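Local coordinates for ABC transporter, substrate-binding protein (Clostridium perfringens, PDB 4EDP) that probably binds a solute outside the cell membrane and delivers it to the permease of an ABC transporter, at residues 253-265 with 321-333. Numbering follows the deposited sequence. Where two conformers were deposited one is given.
Sequences NVIPESGTYLNFN and GPVVDNAKVIDFK. With ACT (acetate ion), chain G.
Ala327 presses its methyl group into the side of Leu262. Its CB is 3.4 Å from Leu262 CG, which is tight for two carbons. The same methyl meets Thr260 CG2 at 3.5 Å. Thr260 holds OG1 anti to its backbone N (chi1 -174°), where it bonds to Ile141 O; this places CG2 between the backbone N and the carbonyl carbon, against Ala327. In one of two conformers of Val323, CG2 also reaches Thr260 CG2 and Ile255 CG2, so this part of the apolar patch is less certain.

Lys328 makes two backbone bonds, to the residues on either side of Tyr261. Its N donates to Thr260 O at 2.8 Å, and its O accepts from Leu262 N at 3.0 Å. This is a single parallel bridge between Tyr261 and Lys328. The Lys328 side chain then runs over one face of the Tyr261 ring, with CB 4.2 Å from the ring centroid in a CH-pi contact. Ile330 CG1 lies at the edge of that ring. Glu187 receives both polar ends, through a hydrogen bond from Tyr261 OH and a salt bridge with Lys328 NZ. Val329 CG1 meets the edge of the Phe264 ring at 3.8 Å.

The side near the type I turn of Pro256 to Gly259 is looser and wet. Asn326 ND2 donates to Glu257 O at 2.8 Å. The bond is bent, and the donor sits 46° out of the carbonyl plane. One water links Asn326 ND2 to Pro256 O. Another joins Ser258 OG, Gly259 O and Lys328 NZ. The direct bond from Lys328 NZ to Ser258 O is weak.

The contact joins the start of strand 262-269 to the linker before the C-terminal helix 332-350. That strand pairs antiparallel with both 89-93 and 135-145, which is consistent with an interlobe crossing strand in the two-lobed periplasmic-binding-protein fold.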
loop_
_atom_site.group_PDB
_atom_site.type_symbol
_atom_site.label_atom_id
_atom_site.label_comp_id
_atom_site.label_asym_id
_atom_site.label_seq_id
_atom_site.Cartn_x
_atom_site.Cartn_y
_atom_site.Cartn_z
ATOM N N ASN A 253 -13.703 -9.785 -8.294
ATOM C CA ASN A 253 -12.442 -9.648 -7.593
ATOM C C ASN A 253 -12.140 -10.946 -6.869
ATOM O O ASN A 253 -12.733 -11.253 -5.821
ATOM C CB ASN A 253 -12.554 -8.502 -6.595
ATOM C CG ASN A 253 -11.250 -8.148 -5.951
ATOM O OD1 ASN A 253 -10.184 -8.241 -6.559
ATOM N ND2 ASN A 253 -11.328 -7.683 -4.695
ATOM N N VAL A 254 -11.225 -11.701 -7.438
ATOM C CA VAL A 254 -10.828 -12.994 -6.900
ATOM C C VAL A 254 -9.670 -12.819 -5.918
ATOM O O VAL A 254 -8.654 -12.201 -6.253
ATOM C CB VAL A 254 -10.419 -13.980 -8.052
ATOM C CG1 VAL A 254 -9.814 -15.250 -7.501
ATOM C CG2 VAL A 254 -11.620 -14.293 -8.967
ATOM N N ILE A 255 -9.840 -13.342 -4.695
ATOM C CA ILE A 255 -8.781 -13.316 -3.683
ATOM C C ILE A 255 -8.346 -14.764 -3.502
ATOM O O ILE A 255 -9.136 -15.591 -3.051
ATOM C CB ILE A 255 -9.271 -12.754 -2.337
ATOM C CG1 ILE A 255 -9.829 -11.339 -2.508
ATOM C CG2 ILE A 255 -8.138 -12.781 -1.269
ATOM C CD1 ILE A 255 -8.857 -10.340 -3.090
ATOM N N PRO A 256 -7.102 -15.099 -3.880
ATOM C CA PRO A 256 -6.705 -16.484 -3.712
ATOM C C PRO A 256 -6.783 -16.954 -2.263
ATOM O O PRO A 256 -6.581 -16.177 -1.347
ATOM C CB PRO A 256 -5.254 -16.494 -4.212
ATOM C CG PRO A 256 -5.231 -15.436 -5.267
ATOM C CD PRO A 256 -6.113 -14.344 -4.668
ATOM N N GLU A 257 -7.058 -18.234 -2.082
ATOM C CA GLU A 257 -7.123 -18.820 -0.751
ATOM C C GLU A 257 -5.800 -18.732 -0.002
ATOM O O GLU A 257 -5.763 -18.714 1.235
ATOM C CB GLU A 257 -7.566 -20.283 -0.848
ATOM C CG GLU A 257 -9.039 -20.423 -1.155
ATOM C CD GLU A 257 -9.584 -21.807 -0.853
ATOM O OE1 GLU A 257 -8.767 -22.742 -0.668
ATOM O OE2 GLU A 257 -10.831 -21.958 -0.786
ATOM N N SER A 258 -4.710 -18.651 -0.748
ATOM C CA SER A 258 -3.378 -18.598 -0.151
ATOM C C SER A 258 -3.140 -17.254 0.530
ATOM O O SER A 258 -2.262 -17.130 1.393
ATOM C CB SER A 258 -2.311 -18.896 -1.210
ATOM O OG SER A 258 -2.269 -17.880 -2.190
ATOM N N GLY A 259 -3.899 -16.234 0.122
ATOM C CA GLY A 259 -3.817 -14.924 0.733
ATOM C C GLY A 259 -3.427 -13.824 -0.231
ATOM O O GLY A 259 -2.653 -14.053 -1.156
ATOM N N THR A 260 -4.033 -12.662 -0.042
ATOM C CA THR A 260 -3.690 -11.456 -0.780
ATOM C C THR A 260 -2.426 -10.855 -0.148
ATOM O O THR A 260 -1.863 -11.411 0.816
ATOM C CB THR A 260 -4.807 -10.372 -0.676
ATOM O OG1 THR A 260 -4.486 -9.254 -1.528
ATOM C CG2 THR A 260 -4.934 -9.879 0.720
ATOM N N TYR A 261 -1.925 -9.783 -0.763
ATOM C CA TYR A 261 -0.776 -9.032 -0.273
ATOM C C TYR A 261 -1.237 -7.632 0.096
ATOM O O TYR A 261 -1.997 -6.996 -0.639
ATOM C CB TYR A 261 0.332 -8.928 -1.331
ATOM C CG TYR A 261 1.099 -10.211 -1.502
ATOM C CD1 TYR A 261 0.579 -11.261 -2.240
ATOM C CD2 TYR A 261 2.357 -10.366 -0.929
ATOM C CE1 TYR A 261 1.278 -12.449 -2.385
ATOM C CE2 TYR A 261 3.069 -11.553 -1.070
ATOM C CZ TYR A 261 2.529 -12.579 -1.800
ATOM O OH TYR A 261 3.208 -13.756 -1.957
ATOM N N LEU A 262 -0.813 -7.175 1.271
ATOM C CA LEU A 262 -1.149 -5.847 1.726
ATOM C C LEU A 262 0.002 -4.885 1.526
ATOM O O LEU A 262 1.164 -5.296 1.406
ATOM C CB LEU A 262 -1.422 -5.857 3.235
ATOM C CG LEU A 262 -2.447 -6.855 3.758
ATOM C CD1 LEU A 262 -2.583 -6.735 5.289
ATOM C CD2 LEU A 262 -3.767 -6.668 3.042
ATOM N N ASN A 263 -0.337 -3.604 1.448
ATOM C CA ASN A 263 0.663 -2.535 1.482
ATOM C C ASN A 263 0.105 -1.504 2.480
ATOM O O ASN A 263 -1.112 -1.438 2.692
ATOM C CB ASN A 263 1.029 -1.952 0.126
ATOM C CG ASN A 263 -0.109 -1.270 -0.557
ATOM O OD1 ASN A 263 -0.390 -0.088 -0.311
ATOM N ND2 ASN A 263 -0.733 -1.981 -1.495
ATOM N N PHE A 264 1.001 -0.763 3.117
ATOM C CA PHE A 264 0.627 0.220 4.138
ATOM C C PHE A 264 1.194 1.602 3.864
ATOM O O PHE A 264 2.201 1.736 3.172
ATOM C CB PHE A 264 1.254 -0.196 5.490
ATOM C CG PHE A 264 0.892 -1.601 5.952
ATOM C CD1 PHE A 264 -0.376 -1.888 6.408
ATOM C CD2 PHE A 264 1.828 -2.608 5.950
ATOM C CE1 PHE A 264 -0.726 -3.167 6.827
ATOM C CE2 PHE A 264 1.479 -3.887 6.375
ATOM C CZ PHE A 264 0.200 -4.164 6.796
ATOM N N ASN A 265 0.548 2.621 4.435
ATOM C CA ASN A 265 1.092 3.964 4.480
ATOM C C ASN A 265 1.322 4.143 5.980
ATOM O O ASN A 265 0.513 3.698 6.794
ATOM C CB ASN A 265 0.152 5.036 3.932
ATOM C CG ASN A 265 -0.090 4.880 2.443
ATOM O OD1 ASN A 265 0.731 4.297 1.724
ATOM N ND2 ASN A 265 -1.193 5.425 1.970
ATOM N N GLY A 321 -12.090 -6.783 6.683
ATOM C CA GLY A 321 -12.633 -8.087 7.051
ATOM C C GLY A 321 -11.683 -9.252 6.983
ATOM O O GLY A 321 -10.464 -9.078 7.025
ATOM N N PRO A 322 -12.241 -10.453 6.844
ATOM C CA PRO A 322 -11.472 -11.679 6.802
ATOM C C PRO A 322 -10.304 -11.671 5.838
ATOM O O PRO A 322 -9.287 -12.327 6.102
ATOM C CB PRO A 322 -12.520 -12.730 6.397
ATOM C CG PRO A 322 -13.773 -12.205 6.930
ATOM C CD PRO A 322 -13.689 -10.718 6.763
ATOM N N VAL A 323 -10.421 -10.917 4.748
ATOM C CA VAL A 323 -9.352 -10.850 3.761
ATOM C C VAL A 323 -8.034 -10.437 4.406
ATOM O O VAL A 323 -6.976 -10.952 4.044
ATOM C CB VAL A 323 -9.675 -9.853 2.628
ATOM C CG1 VAL A 323 -9.698 -8.412 3.164
ATOM C CG2 VAL A 323 -8.652 -9.967 1.509
ATOM N N VAL A 324 -8.101 -9.513 5.364
ATOM C CA VAL A 324 -6.907 -9.009 6.036
ATOM C C VAL A 324 -6.241 -10.094 6.880
ATOM O O VAL A 324 -5.026 -10.209 6.862
ATOM C CB VAL A 324 -7.217 -7.784 6.943
ATOM C CG1 VAL A 324 -5.966 -7.370 7.730
ATOM C CG2 VAL A 324 -7.745 -6.621 6.088
ATOM N N ASP A 325 -7.043 -10.882 7.588
ATOM C CA ASP A 325 -6.553 -11.948 8.492
ATOM C C ASP A 325 -5.660 -12.987 7.791
ATOM O O ASP A 325 -4.732 -13.550 8.403
ATOM C CB ASP A 325 -7.725 -12.722 9.124
ATOM C CG ASP A 325 -8.817 -11.821 9.744
ATOM O OD1 ASP A 325 -8.636 -10.588 9.856
ATOM O OD2 ASP A 325 -9.889 -12.371 10.101
ATOM N N ASN A 326 -5.950 -13.248 6.516
ATOM C CA ASN A 326 -5.225 -14.262 5.765
ATOM C C ASN A 326 -4.144 -13.680 4.829
ATOM O O ASN A 326 -3.490 -14.416 4.075
ATOM C CB ASN A 326 -6.230 -15.035 4.918
ATOM C CG ASN A 326 -5.668 -16.342 4.418
ATOM O OD1 ASN A 326 -5.033 -17.074 5.172
ATOM N ND2 ASN A 326 -5.933 -16.667 3.161
ATOM N N ALA A 327 -3.967 -12.358 4.876
ATOM C CA ALA A 327 -3.035 -11.681 3.981
ATOM C C ALA A 327 -1.582 -11.820 4.359
ATOM O O ALA A 327 -1.242 -12.136 5.497
ATOM C CB ALA A 327 -3.372 -10.172 3.884
ATOM N N LYS A 328 -0.748 -11.555 3.364
ATOM C CA LYS A 328 0.692 -11.573 3.481
ATOM C C LYS A 328 1.220 -10.147 3.468
ATOM O O LYS A 328 0.628 -9.259 2.839
ATOM C CB LYS A 328 1.275 -12.384 2.342
ATOM C CG LYS A 328 0.928 -13.861 2.485
ATOM C CD LYS A 328 1.397 -14.738 1.369
ATOM C CE LYS A 328 0.854 -16.149 1.672
ATOM N NZ LYS A 328 0.950 -17.129 0.611
ATOM N N VAL A 329 2.294 -9.902 4.222
ATOM C CA VAL A 329 2.919 -8.577 4.240
ATOM C C VAL A 329 4.343 -8.679 3.688
ATOM O O VAL A 329 4.973 -9.734 3.751
ATOM C CB VAL A 329 2.943 -7.934 5.638
ATOM C CG1 VAL A 329 1.481 -7.725 6.166
ATOM C CG2 VAL A 329 3.748 -8.765 6.593
ATOM N N ILE A 330 4.842 -7.574 3.167
ATOM C CA ILE A 330 6.181 -7.532 2.580
ATOM C C ILE A 330 7.195 -6.883 3.515
ATOM O O ILE A 330 6.882 -5.911 4.185
ATOM C CB ILE A 330 6.145 -6.803 1.237
ATOM C CG1 ILE A 330 5.327 -7.641 0.231
ATOM C CG2 ILE A 330 7.548 -6.578 0.681
ATOM C CD1 ILE A 330 5.191 -6.995 -1.104
ATOM N N ASP A 331 8.400 -7.450 3.581
ATOM C CA ASP A 331 9.468 -6.875 4.395
ATOM C C ASP A 331 10.228 -5.886 3.527
ATOM O O ASP A 331 11.082 -6.284 2.717
ATOM C CB ASP A 331 10.410 -7.981 4.879
ATOM C CG ASP A 331 11.607 -7.452 5.662
ATOM O OD1 ASP A 331 11.817 -6.219 5.731
ATOM O OD2 ASP A 331 12.367 -8.291 6.201
ATOM N N PHE A 332 9.908 -4.603 3.664
ATOM C CA PHE A 332 10.577 -3.588 2.841
ATOM C C PHE A 332 12.035 -3.306 3.184
ATOM O O PHE A 332 12.780 -2.755 2.363
ATOM C CB PHE A 332 9.728 -2.334 2.714
ATOM C CG PHE A 332 8.648 -2.492 1.727
ATOM C CD1 PHE A 332 8.919 -2.354 0.374
ATOM C CD2 PHE A 332 7.375 -2.839 2.120
ATOM C CE1 PHE A 332 7.931 -2.525 -0.553
ATOM C CE2 PHE A 332 6.395 -3.015 1.205
ATOM C CZ PHE A 332 6.666 -2.864 -0.139
ATOM N N LYS A 333 12.466 -3.693 4.377
ATOM C CA LYS A 333 13.863 -3.549 4.710
ATOM C C LYS A 333 14.618 -4.469 3.739
ATOM O O LYS A 333 15.617 -4.074 3.117
ATOM C CB LYS A 333 14.149 -3.942 6.158
ATOM C CG LYS A 333 15.587 -3.652 6.574
ATOM C CD LYS A 333 15.867 -3.895 8.048
ATOM C CE LYS A 333 17.314 -3.513 8.348
ATOM N NZ LYS A 333 17.674 -3.587 9.791
HETATM C C ACT G . 9.341 -10.867 2.587
HETATM O O ACT G . 8.913 -9.831 2.093
HETATM O OXT ACT G . 9.159 -10.996 3.822
HETATM C CH3 ACT G . 9.981 -11.918 1.729
HETATM O O HOH W 1 -7.260 -15.267 1.237
HETATM O O HOH W 2 -4.353 -19.928 3.511
HETATM O O HOH W 3 -0.690 -15.958 -1.306
HETATM O O HOH W 4 -2.635 -17.011 4.189
HETATM O O HOH W 5 -6.115 -12.696 2.015
HETATM O O HOH W 6 3.162 -5.432 3.262
#